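PDB 2IP2: probable phenazine-specific methyltransferase from Pseudomonas aeruginosa, which transfers a methyl group from S-adenosyl-L-methionine to phenazine-1-carboxylate, giving 5-methylphenazine-1-carboxylate on the route to the blue virulence pigment pyocyanine. Local coordinates for residues Y26-R30 with L31-D35; R63-A67 with F68-Q72; R241-G244 with D245-E248; R298-T302 with E303-D307. All coordinates share one frame; numbering follows the deposited sequence.

In the fold
The four contacts form two pairs. Contacts 1 and 2 both end helices in the N-terminal dimerisation domain; their centres are 13 Å apart, and they meet where A28 CB packs 3.7 Å from L65 CD1 and A34 CA 3.7 Å from F71 CE1. Both also touch the second subunit. Contacts 3 and 4 belong to the methyltransferase domain, with centres 10 Å apart, and are joined by the guanidinium of R300, which reaches the backbone oxygens of I243 and L246. Contact 3 holds R241, predicted to bind S-adenosyl-L-methionine; the R300 side chain lies about 11 Å from that of R241. Between the pairs, centres are 36 to 40 Å apart and nothing touches.

Contact 1 of 4, residues Y26-R30 with L31-D35; sequences YVATR and LGLAD
L31 N bonds to V27 O at 2.9 Å in the last turn of the helix 6-30, in the usual helical pattern. G32, with positive phi, then breaks the helix: its N bonds to T29 O at 3.0 Å from above the carbonyl plane, while L33 N bonds to A28 O at 3.1 Å. Water 1 also donates to A28 O and accepts from A34 N, tying the last turn of one helix to the start of the next. Among the side chains, V27 and L31 lie alongside each other, pointing the same way, with CG1 of V27 3.9 Å from CD1 of L31. L33 CD1 comes equally close to A28 CB, at 3.9 Å. On the helix 55-67, V27 and L33 pack on L61, A28 on L65, and L33 also on M62. The R30 chain folds at chi2 (-90°) and chi3 (-68°), which brings NH1 to 2.9 Å from Y26 OH, in the guanidinium plane; its NH2 forms a salt bridge with E115 of the second subunit, and Y26 OH also bonds to E104. G32 as C-prime residue and the two backward bonds define a Schellman motif, here joining the helices 6-30 and 33-38 of the dimerisation domain.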
loop_
_atom_site.group_PDB
_atom_site.type_symbol
_atom_site.label_atom_id
_atom_site.label_comp_id
_atom_site.label_asym_id
_atom_site.label_seq_id
_atom_site.Cartn_x
_atom_site.Cartn_y
_atom_site.Cartn_z
ATOM N N TYR A 26 -6.469 -7.469 3.334
ATOM C CA TYR A 26 -7.751 -7.161 4.012
ATOM C C TYR A 26 -8.827 -8.193 3.578
ATOM O O TYR A 26 -9.540 -8.775 4.401
ATOM C CB TYR A 26 -8.154 -5.681 3.727
ATOM C CG TYR A 26 -9.598 -5.396 4.151
ATOM C CD1 TYR A 26 -9.967 -5.367 5.519
ATOM C CD2 TYR A 26 -10.610 -5.325 3.181
ATOM C CE1 TYR A 26 -11.331 -5.128 5.882
ATOM C CE2 TYR A 26 -11.934 -5.117 3.532
ATOM C CZ TYR A 26 -12.287 -5.032 4.873
ATOM O OH TYR A 26 -13.624 -4.842 5.142
ATOM N N VAL A 27 -8.885 -8.443 2.280
ATOM C CA VAL A 27 -9.793 -9.405 1.770
ATOM C C VAL A 27 -9.572 -10.797 2.324
ATOM O O VAL A 27 -10.525 -11.457 2.756
ATOM C CB VAL A 27 -9.772 -9.404 0.221
ATOM C CG1 VAL A 27 -10.580 -10.619 -0.309
ATOM C CG2 VAL A 27 -10.340 -8.065 -0.378
ATOM N N ALA A 28 -8.345 -11.285 2.298
ATOM C CA ALA A 28 -8.059 -12.623 2.868
ATOM C C ALA A 28 -8.534 -12.687 4.337
ATOM O O ALA A 28 -9.042 -13.732 4.795
ATOM C CB ALA A 28 -6.521 -12.912 2.805
ATOM N N THR A 29 -8.346 -11.569 5.053
ATOM C CA THR A 29 -8.759 -11.462 6.468
ATOM C C THR A 29 -10.291 -11.475 6.640
ATOM O O THR A 29 -10.811 -12.292 7.408
ATOM C CB THR A 29 -8.052 -10.268 7.191
ATOM O OG1 THR A 29 -6.652 -10.437 7.006
ATOM C CG2 THR A 29 -8.377 -10.286 8.769
ATOM N N ARG A 30 -11.004 -10.592 5.973
ATOM C CA ARG A 30 -12.472 -10.560 5.986
ATOM C C ARG A 30 -13.033 -11.936 5.632
ATOM O O ARG A 30 -13.991 -12.373 6.245
ATOM C CB ARG A 30 -13.010 -9.671 4.864
ATOM C CG ARG A 30 -13.247 -8.229 5.079
ATOM C CD ARG A 30 -14.679 -7.903 5.582
ATOM N NE ARG A 30 -15.796 -8.124 4.633
ATOM C CZ ARG A 30 -16.295 -7.233 3.771
ATOM N NH1 ARG A 30 -15.762 -6.014 3.609
ATOM N NH2 ARG A 30 -17.342 -7.582 3.030
ATOM N N LEU A 31 -12.448 -12.603 4.638
ATOM C CA LEU A 31 -12.948 -13.928 4.221
ATOM C C LEU A 31 -12.565 -15.092 5.163
ATOM O O LEU A 31 -13.102 -16.214 4.999
ATOM C CB LEU A 31 -12.470 -14.246 2.817
ATOM C CG LEU A 31 -13.069 -13.336 1.731
ATOM C CD1 LEU A 31 -12.579 -13.889 0.423
ATOM C CD2 LEU A 31 -14.632 -13.200 1.785
ATOM N N GLY A 32 -11.661 -14.832 6.098
ATOM C CA GLY A 32 -11.178 -15.851 7.061
ATOM C C GLY A 32 -10.399 -16.982 6.388
ATOM O O GLY A 32 -10.353 -18.099 6.885
ATOM N N LEU A 33 -9.713 -16.672 5.294
ATOM C CA LEU A 33 -8.893 -17.676 4.568
ATOM C C LEU A 33 -7.844 -18.391 5.439
ATOM O O LEU A 33 -7.635 -19.591 5.329
ATOM C CB LEU A 33 -8.197 -17.046 3.352
ATOM C CG LEU A 33 -9.101 -16.450 2.287
ATOM C CD1 LEU A 33 -8.223 -16.016 1.072
ATOM C CD2 LEU A 33 -10.219 -17.422 1.867
ATOM N N ALA A 34 -7.189 -17.646 6.301
ATOM C CA ALA A 34 -6.225 -18.247 7.179
ATOM C C ALA A 34 -6.830 -19.285 8.141
ATOM O O ALA A 34 -6.196 -20.318 8.385
ATOM C CB ALA A 34 -5.505 -17.156 7.972
ATOM N N ASP A 35 -8.002 -18.991 8.695
ATOM C CA ASP A 35 -8.777 -19.936 9.532
ATOM C C ASP A 35 -9.234 -21.150 8.749
ATOM O O ASP A 35 -9.016 -22.291 9.183
ATOM C CB ASP A 35 -9.967 -19.212 10.144
ATOM C CG ASP A 35 -9.506 -17.952 10.909
ATOM O OD1 ASP A 35 -8.553 -18.105 11.727
ATOM O OD2 ASP A 35 -10.043 -16.849 10.655
HETATM O O HOH W 1 -7.694 -14.941 6.882
#

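Contact 2 of 4, residues R63-A67 with F68-Q72; sequences RLLVA and FEIFQ
A Schellman motif ends the helix 55-67 and delivers the chain to the short strand 71-72 of the dimerisation domain. Its C-prime residue is E69, at phi 61°. The two diagnostic bonds are I70 N to L65 O at 2.9 Å and E69 N to V66 O at 2.8 Å, the latter donor standing above the carbonyl plane. F68 N is held by L64 O at 3.2 Å, with only a weak second bond to L65 O. Beyond the turn the chain passes across the end of the helix beside V66: V66 CA makes a CH...O contact with F71 O at 3.3 Å, and water 2 donates to both V66 O and F71 O. L65 packs against two residues beyond the turn. Its CD1 meets the F71 ring at the edge, in plane, 3.8 Å from CE2, and its CD2 lies 4.2 Å from I70 CD1. With F71 CG anti to the carbonyl carbon (chi1 -66°), the ring runs beside L65, pointing the same way. The F68 ring has a cation-pi partner in K21. The helix-terminal carbonyls of L64, L65 and V66 are thus satisfied locally, whereas F71 N is buried without a partner in the model.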
loop_
_atom_site.group_PDB
_atom_site.type_symbol
_atom_site.label_atom_id
_atom_site.label_comp_id
_atom_site.label_asym_id
_atom_site.label_seq_id
_atom_site.Cartn_x
_atom_site.Cartn_y
_atom_site.Cartn_z
ATOM N N ARG A 63 -2.518 -17.016 -5.434
ATOM C CA ARG A 63 -1.273 -16.889 -6.183
ATOM C C ARG A 63 -0.507 -15.612 -5.768
ATOM O O ARG A 63 0.711 -15.650 -5.504
ATOM C CB ARG A 63 -1.597 -16.784 -7.675
ATOM C CG ARG A 63 -0.447 -16.898 -8.565
ATOM C CD ARG A 63 -0.990 -17.425 -9.918
ATOM N NE ARG A 63 -1.841 -16.454 -10.599
ATOM C CZ ARG A 63 -2.113 -16.556 -11.884
ATOM N NH1 ARG A 63 -1.602 -17.598 -12.554
ATOM N NH2 ARG A 63 -2.837 -15.639 -12.504
ATOM N N LEU A 64 -1.246 -14.503 -5.710
ATOM C CA LEU A 64 -0.708 -13.223 -5.267
ATOM C C LEU A 64 -0.177 -13.280 -3.824
ATOM O O LEU A 64 0.957 -12.871 -3.539
ATOM C CB LEU A 64 -1.819 -12.155 -5.388
ATOM C CG LEU A 64 -1.417 -10.716 -5.094
ATOM C CD1 LEU A 64 -2.377 -9.790 -5.817
ATOM C CD2 LEU A 64 -1.419 -10.442 -3.572
ATOM N N LEU A 65 -0.998 -13.773 -2.890
ATOM C CA LEU A 65 -0.617 -13.737 -1.476
ATOM C C LEU A 65 0.585 -14.654 -1.244
ATOM O O LEU A 65 1.472 -14.308 -0.456
ATOM C CB LEU A 65 -1.775 -14.178 -0.594
ATOM C CG LEU A 65 -2.871 -13.095 -0.596
ATOM C CD1 LEU A 65 -4.170 -13.592 0.061
ATOM C CD2 LEU A 65 -2.403 -11.733 0.037
ATOM N N VAL A 66 0.579 -15.822 -1.879
ATOM C CA VAL A 66 1.735 -16.805 -1.758
ATOM C C VAL A 66 3.022 -16.178 -2.328
ATOM O O VAL A 66 4.127 -16.336 -1.747
ATOM C CB VAL A 66 1.454 -18.184 -2.453
ATOM C CG1 VAL A 66 2.714 -19.111 -2.480
ATOM C CG2 VAL A 66 0.258 -18.943 -1.793
ATOM N N ALA A 67 2.890 -15.473 -3.454
ATOM C CA ALA A 67 4.079 -14.848 -4.094
ATOM C C ALA A 67 4.702 -13.806 -3.160
ATOM O O ALA A 67 5.927 -13.606 -3.151
ATOM C CB ALA A 67 3.741 -14.228 -5.503
ATOM N N PHE A 68 3.885 -13.191 -2.302
ATOM C CA PHE A 68 4.372 -12.269 -1.307
ATOM C C PHE A 68 4.551 -12.958 0.063
ATOM O O PHE A 68 4.618 -12.311 1.121
ATOM C CB PHE A 68 3.439 -11.014 -1.250
ATOM C CG PHE A 68 3.688 -9.998 -2.368
ATOM C CD1 PHE A 68 4.858 -9.200 -2.359
ATOM C CD2 PHE A 68 2.732 -9.773 -3.368
ATOM C CE1 PHE A 68 5.090 -8.255 -3.352
ATOM C CE2 PHE A 68 2.948 -8.812 -4.360
ATOM C CZ PHE A 68 4.139 -8.056 -4.371
ATOM N N GLU A 69 4.644 -14.291 0.065
ATOM C CA GLU A 69 4.989 -15.029 1.305
ATOM C C GLU A 69 4.017 -14.842 2.443
ATOM O O GLU A 69 4.363 -14.989 3.614
ATOM C CB GLU A 69 6.442 -14.720 1.754
ATOM C CG GLU A 69 7.425 -15.215 0.689
ATOM C CD GLU A 69 8.888 -14.964 1.067
ATOM O OE1 GLU A 69 9.151 -14.651 2.265
ATOM O OE2 GLU A 69 9.725 -15.062 0.145
ATOM N N ILE A 70 2.776 -14.553 2.093
ATOM C CA ILE A 70 1.718 -14.470 3.085
ATOM C C ILE A 70 1.115 -15.825 3.353
ATOM O O ILE A 70 1.071 -16.246 4.516
ATOM C CB ILE A 70 0.708 -13.364 2.742
ATOM C CG1 ILE A 70 1.434 -12.024 3.024
ATOM C CG2 ILE A 70 -0.579 -13.509 3.602
ATOM C CD1 ILE A 70 0.805 -10.789 2.510
ATOM N N PHE A 71 0.645 -16.528 2.338
ATOM C CA PHE A 71 0.400 -17.984 2.530
ATOM C C PHE A 71 1.515 -18.794 1.805
ATOM O O PHE A 71 2.380 -18.204 1.154
ATOM C CB PHE A 71 -0.967 -18.390 1.944
ATOM C CG PHE A 71 -2.147 -17.785 2.678
ATOM C CD1 PHE A 71 -2.576 -18.321 3.882
ATOM C CD2 PHE A 71 -2.821 -16.648 2.185
ATOM C CE1 PHE A 71 -3.626 -17.796 4.588
ATOM C CE2 PHE A 71 -3.942 -16.090 2.930
ATOM C CZ PHE A 71 -4.313 -16.665 4.152
ATOM N N GLN A 72 1.451 -20.131 1.873
ATOM C CA GLN A 72 2.366 -20.980 1.097
ATOM C C GLN A 72 1.651 -22.186 0.515
ATOM O O GLN A 72 0.486 -22.433 0.836
ATOM C CB GLN A 72 3.583 -21.452 1.935
ATOM C CG GLN A 72 3.266 -22.448 3.093
ATOM C CD GLN A 72 4.496 -22.784 3.964
ATOM O OE1 GLN A 72 4.454 -22.664 5.182
ATOM N NE2 GLN A 72 5.570 -23.229 3.335
HETATM O O HOH W 2 5.004 -18.430 0.555
#

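Contact 3 of 4, residues R241-G244 with D245-E248; sequences RIIG and DLDE
The carbonyl oxygen of I243 is gripped by two donors: L246 N at 2.7 Å, nearly straight at the hydrogen (163°), and R300 NH1, which comes from the loop before the helix 302-311 and whose neighbour NH2 takes L246 O, so that one guanidinium holds the carbonyl oxygens of the two residues this backbone bond joins. L246 N stands above the I243 carbonyl plane, 47° out of it, and so does not follow a lone pair. One residue earlier in the turn, D245 N makes a long, weak bond to I242 O at 3.5 Å. These two backbone bonds, each spanning three residues, curl the chain once between the strand 236-240 and the helix 248-261. The L246 side chain folds back over the turn. The backbone places its CB 3.4 Å from I243 O, while a chi1 of -68°, with CG anti to the carbonyl carbon, turns CG to 3.5 Å from I242 O; aliphatic carbons therefore line both acceptor oxygens. At its end, L246 CD1 meets I243 CD1 at 3.9 Å, the two side chains crossing at about a right angle. Both also touch S251 and L254 on the helix 248-261, whose N-cap is D247, with OD1 accepting from A250 N. R241, immediately before the turn, is predicted to bind S-adenosyl-L-methionine. R300 thus adds two side-chain bonds that tie this turn to the loop before the helix 302-311, and its positive charge probably polarises the two carbonyls.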
loop_
_atom_site.group_PDB
_atom_site.type_symbol
_atom_site.label_atom_id
_atom_site.label_comp_id
_atom_site.label_asym_id
_atom_site.label_seq_id
_atom_site.Cartn_x
_atom_site.Cartn_y
_atom_site.Cartn_z
ATOM N N ARG A 241 1.606 5.651 26.298
ATOM C CA ARG A 241 0.808 6.442 25.373
ATOM C C ARG A 241 0.027 7.534 26.105
ATOM O O ARG A 241 -1.146 7.729 25.832
ATOM C CB ARG A 241 -0.165 5.530 24.607
ATOM C CG ARG A 241 0.524 4.514 23.759
ATOM C CD ARG A 241 -0.396 4.007 22.633
ATOM N NE ARG A 241 -0.938 2.661 22.887
ATOM C CZ ARG A 241 -0.242 1.529 22.741
ATOM N NH1 ARG A 241 1.037 1.576 22.363
ATOM N NH2 ARG A 241 -0.815 0.341 22.976
ATOM N N ILE A 242 0.676 8.204 27.054
ATOM C CA ILE A 242 0.013 9.222 27.843
ATOM C C ILE A 242 0.673 10.599 27.643
ATOM O O ILE A 242 -0.005 11.587 27.518
ATOM C CB ILE A 242 -0.170 8.786 29.338
ATOM C CG1 ILE A 242 -1.417 9.444 29.954
ATOM C CG2 ILE A 242 1.086 9.042 30.154
ATOM C CD1 ILE A 242 -2.800 8.843 29.518
ATOM N N ILE A 243 1.985 10.652 27.606
ATOM C CA ILE A 243 2.688 11.919 27.456
ATOM C C ILE A 243 2.398 12.583 26.087
ATOM O O ILE A 243 2.196 13.813 26.004
ATOM C CB ILE A 243 4.203 11.706 27.714
ATOM C CG1 ILE A 243 4.452 11.485 29.210
ATOM C CG2 ILE A 243 5.064 12.860 27.172
ATOM C CD1 ILE A 243 4.003 12.644 30.115
ATOM N N GLY A 244 2.344 11.756 25.035
ATOM C CA GLY A 244 2.123 12.234 23.652
ATOM C C GLY A 244 0.977 13.219 23.520
ATOM O O GLY A 244 0.981 14.116 22.665
ATOM N N ASP A 245 -0.013 13.072 24.388
ATOM C CA ASP A 245 -1.198 13.871 24.254
ATOM C C ASP A 245 -1.170 15.134 25.121
ATOM O O ASP A 245 -2.103 15.949 25.041
ATOM C CB ASP A 245 -2.434 13.032 24.599
ATOM C CG ASP A 245 -3.730 13.642 24.072
ATOM O OD1 ASP A 245 -3.675 14.588 23.247
ATOM O OD2 ASP A 245 -4.811 13.168 24.485
ATOM N N LEU A 246 -0.097 15.299 25.908
ATOM C CA LEU A 246 -0.003 16.314 26.960
ATOM C C LEU A 246 0.903 17.466 26.541
ATOM O O LEU A 246 1.942 17.229 25.942
ATOM C CB LEU A 246 0.535 15.696 28.268
ATOM C CG LEU A 246 -0.311 14.683 29.075
ATOM C CD1 LEU A 246 0.461 14.324 30.363
ATOM C CD2 LEU A 246 -1.670 15.220 29.415
ATOM N N ASP A 247 0.499 18.702 26.847
ATOM C CA ASP A 247 1.397 19.865 26.640
ATOM C C ASP A 247 2.506 19.923 27.707
ATOM O O ASP A 247 2.547 19.073 28.618
ATOM C CB ASP A 247 0.595 21.175 26.552
ATOM C CG ASP A 247 -0.083 21.592 27.878
ATOM O OD1 ASP A 247 0.218 21.053 28.982
ATOM O OD2 ASP A 247 -0.934 22.509 27.797
ATOM N N GLU A 248 3.403 20.909 27.593
ATOM C CA GLU A 248 4.491 21.120 28.544
ATOM C C GLU A 248 4.030 21.185 29.989
ATOM O O GLU A 248 4.524 20.440 30.847
ATOM C CB GLU A 248 5.227 22.431 28.233
ATOM C CG GLU A 248 6.546 22.252 27.557
ATOM C CD GLU A 248 7.576 21.557 28.433
ATOM O OE1 GLU A 248 7.952 22.061 29.518
ATOM O OE2 GLU A 248 8.046 20.503 27.985
#

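Contact 4 of 4, residues R298-T302 with E303-D307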
loop_
_atom_site.group_PDB
_atom_site.type_symbol
_atom_site.label_atom_id
_atom_site.label_comp_id
_atom_site.label_asym_id
_atom_site.label_seq_id
_atom_site.Cartn_x
_atom_site.Cartn_y
_atom_site.Cartn_z
ATOM N N ARG A 298 0.237 13.758 17.302
ATOM C CA ARG A 298 1.595 13.670 16.749
ATOM C C ARG A 298 2.569 12.991 17.717
ATOM O O ARG A 298 2.301 12.929 18.908
ATOM C CB ARG A 298 2.149 15.044 16.347
ATOM C CG ARG A 298 2.570 15.976 17.488
ATOM C CD ARG A 298 1.397 16.802 18.012
ATOM N NE ARG A 298 0.452 17.267 16.974
ATOM C CZ ARG A 298 0.443 18.489 16.424
ATOM N NH1 ARG A 298 1.333 19.410 16.782
ATOM N NH2 ARG A 298 -0.465 18.797 15.502
ATOM N N HIS A 299 3.684 12.488 17.193
ATOM C CA HIS A 299 4.727 11.903 18.033
ATOM C C HIS A 299 5.808 12.952 18.369
ATOM O O HIS A 299 6.045 13.902 17.607
ATOM C CB HIS A 299 5.303 10.626 17.384
ATOM C CG HIS A 299 4.308 9.499 17.247
ATOM N ND1 HIS A 299 3.719 8.886 18.331
ATOM C CD2 HIS A 299 3.835 8.849 16.159
ATOM C CE1 HIS A 299 2.904 7.931 17.921
ATOM N NE2 HIS A 299 2.968 7.876 16.605
ATOM N N ARG A 300 6.429 12.824 19.548
ATOM C CA ARG A 300 7.604 13.615 19.880
ATOM C C ARG A 300 8.872 12.961 19.373
ATOM O O ARG A 300 8.932 11.769 19.148
ATOM C CB ARG A 300 7.718 13.753 21.390
ATOM C CG ARG A 300 6.795 14.825 22.022
ATOM C CD ARG A 300 7.216 15.040 23.456
ATOM N NE ARG A 300 6.559 16.183 24.091
ATOM C CZ ARG A 300 5.381 16.105 24.702
ATOM N NH1 ARG A 300 4.715 14.943 24.728
ATOM N NH2 ARG A 300 4.861 17.178 25.286
ATOM N N THR A 301 9.936 13.733 19.226
ATOM C CA THR A 301 11.207 13.100 18.981
ATOM C C THR A 301 11.652 12.496 20.308
ATOM O O THR A 301 11.224 12.926 21.414
ATOM C CB THR A 301 12.301 14.092 18.512
ATOM O OG1 THR A 301 12.489 15.090 19.519
ATOM C CG2 THR A 301 11.951 14.730 17.136
ATOM N N THR A 302 12.495 11.501 20.195
ATOM C CA THR A 302 13.100 10.848 21.360
ATOM C C THR A 302 13.798 11.891 22.223
ATOM O O THR A 302 13.638 11.897 23.458
ATOM C CB THR A 302 14.134 9.806 20.906
ATOM O OG1 THR A 302 13.500 8.856 20.027
ATOM C CG2 THR A 302 14.741 9.083 22.123
ATOM N N GLU A 303 14.589 12.748 21.560
ATOM C CA GLU A 303 15.260 13.876 22.234
ATOM C C GLU A 303 14.280 14.734 23.041
ATOM O O GLU A 303 14.559 15.066 24.189
ATOM C CB GLU A 303 16.038 14.746 21.226
ATOM C CG GLU A 303 16.769 15.940 21.891
ATOM C CD GLU A 303 18.024 16.448 21.106
ATOM O OE1 GLU A 303 17.953 16.531 19.844
ATOM O OE2 GLU A 303 19.068 16.773 21.765
ATOM N N GLU A 304 13.164 15.131 22.435
ATOM C CA GLU A 304 12.149 15.912 23.133
ATOM C C GLU A 304 11.677 15.149 24.376
ATOM O O GLU A 304 11.427 15.769 25.410
ATOM C CB GLU A 304 10.966 16.257 22.221
ATOM C CG GLU A 304 11.286 17.249 21.055
ATOM C CD GLU A 304 10.114 17.499 20.037
ATOM O OE1 GLU A 304 9.319 16.582 19.695
ATOM O OE2 GLU A 304 9.993 18.643 19.540
ATOM N N VAL A 305 11.577 13.821 24.306
ATOM C CA VAL A 305 11.026 13.109 25.476
ATOM C C VAL A 305 12.073 13.075 26.604
ATOM O O VAL A 305 11.781 13.304 27.764
ATOM C CB VAL A 305 10.471 11.703 25.129
ATOM C CG1 VAL A 305 10.142 10.935 26.427
ATOM C CG2 VAL A 305 9.202 11.839 24.172
ATOM N N VAL A 306 13.307 12.836 26.219
ATOM C CA VAL A 306 14.424 12.816 27.159
ATOM C C VAL A 306 14.555 14.190 27.848
ATOM O O VAL A 306 14.655 14.258 29.100
ATOM C CB VAL A 306 15.707 12.376 26.425
ATOM C CG1 VAL A 306 16.955 12.685 27.229
ATOM C CG2 VAL A 306 15.649 10.844 26.041
ATOM N N ASP A 307 14.498 15.267 27.056
ATOM C CA ASP A 307 14.598 16.638 27.600
ATOM C C ASP A 307 13.422 17.014 28.514
ATOM O O ASP A 307 13.578 17.735 29.498
ATOM C CB ASP A 307 14.676 17.664 26.473
ATOM C CG ASP A 307 15.997 17.658 25.779
ATOM O OD1 ASP A 307 16.928 16.970 26.264
ATOM O OD2 ASP A 307 16.077 18.315 24.712
#
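Two first torsions set up the reciprocal bonds between T301 and E304. A chi1 of 60° puts T301 OG1 between its own backbone N and carbonyl carbon, where the hydroxyl oxygen faces the first turn of the helix and accepts from E304 N at 3.0 Å. E304 has CG anti to its carbonyl carbon (chi1 -68°) and a chain extended beyond it, which carries the carboxylate back to the start of the turn. There OE1 accepts from T301 N, also at 3.0 Å and nearly straight at the hydrogen. The donor reaches OE1 on its anti side, 30° out of the carboxylate plane. Between the two bonds the side chains cross at about a right angle, and T301 OG1 lies only 2.9 Å from E304 CG, a tight fit. Regular helical bonding takes over directly: V305 N bonds to T301 O at 3.0 Å and V306 N to T302 O at 2.9 Å. R300 lies across the carboxylate side chain, its CB 3.7 Å from both E304 OE1 and V305 CG2. Its charged end is not in contact with E304; the chain extends from CG to NE, and the guanidinium goes to I243 and L246 in the 241-248 turn. T302 OG1 pairs with T274 OG1, and V305 packs against I329 of the strand 326-333, which sets the start of the helix beside the central sheet. T301 as N-cap and E304 three residues on, each side chain bonded to the other's backbone N, make a capping box at the start of the helix 302-311 in the methyltransferase domain.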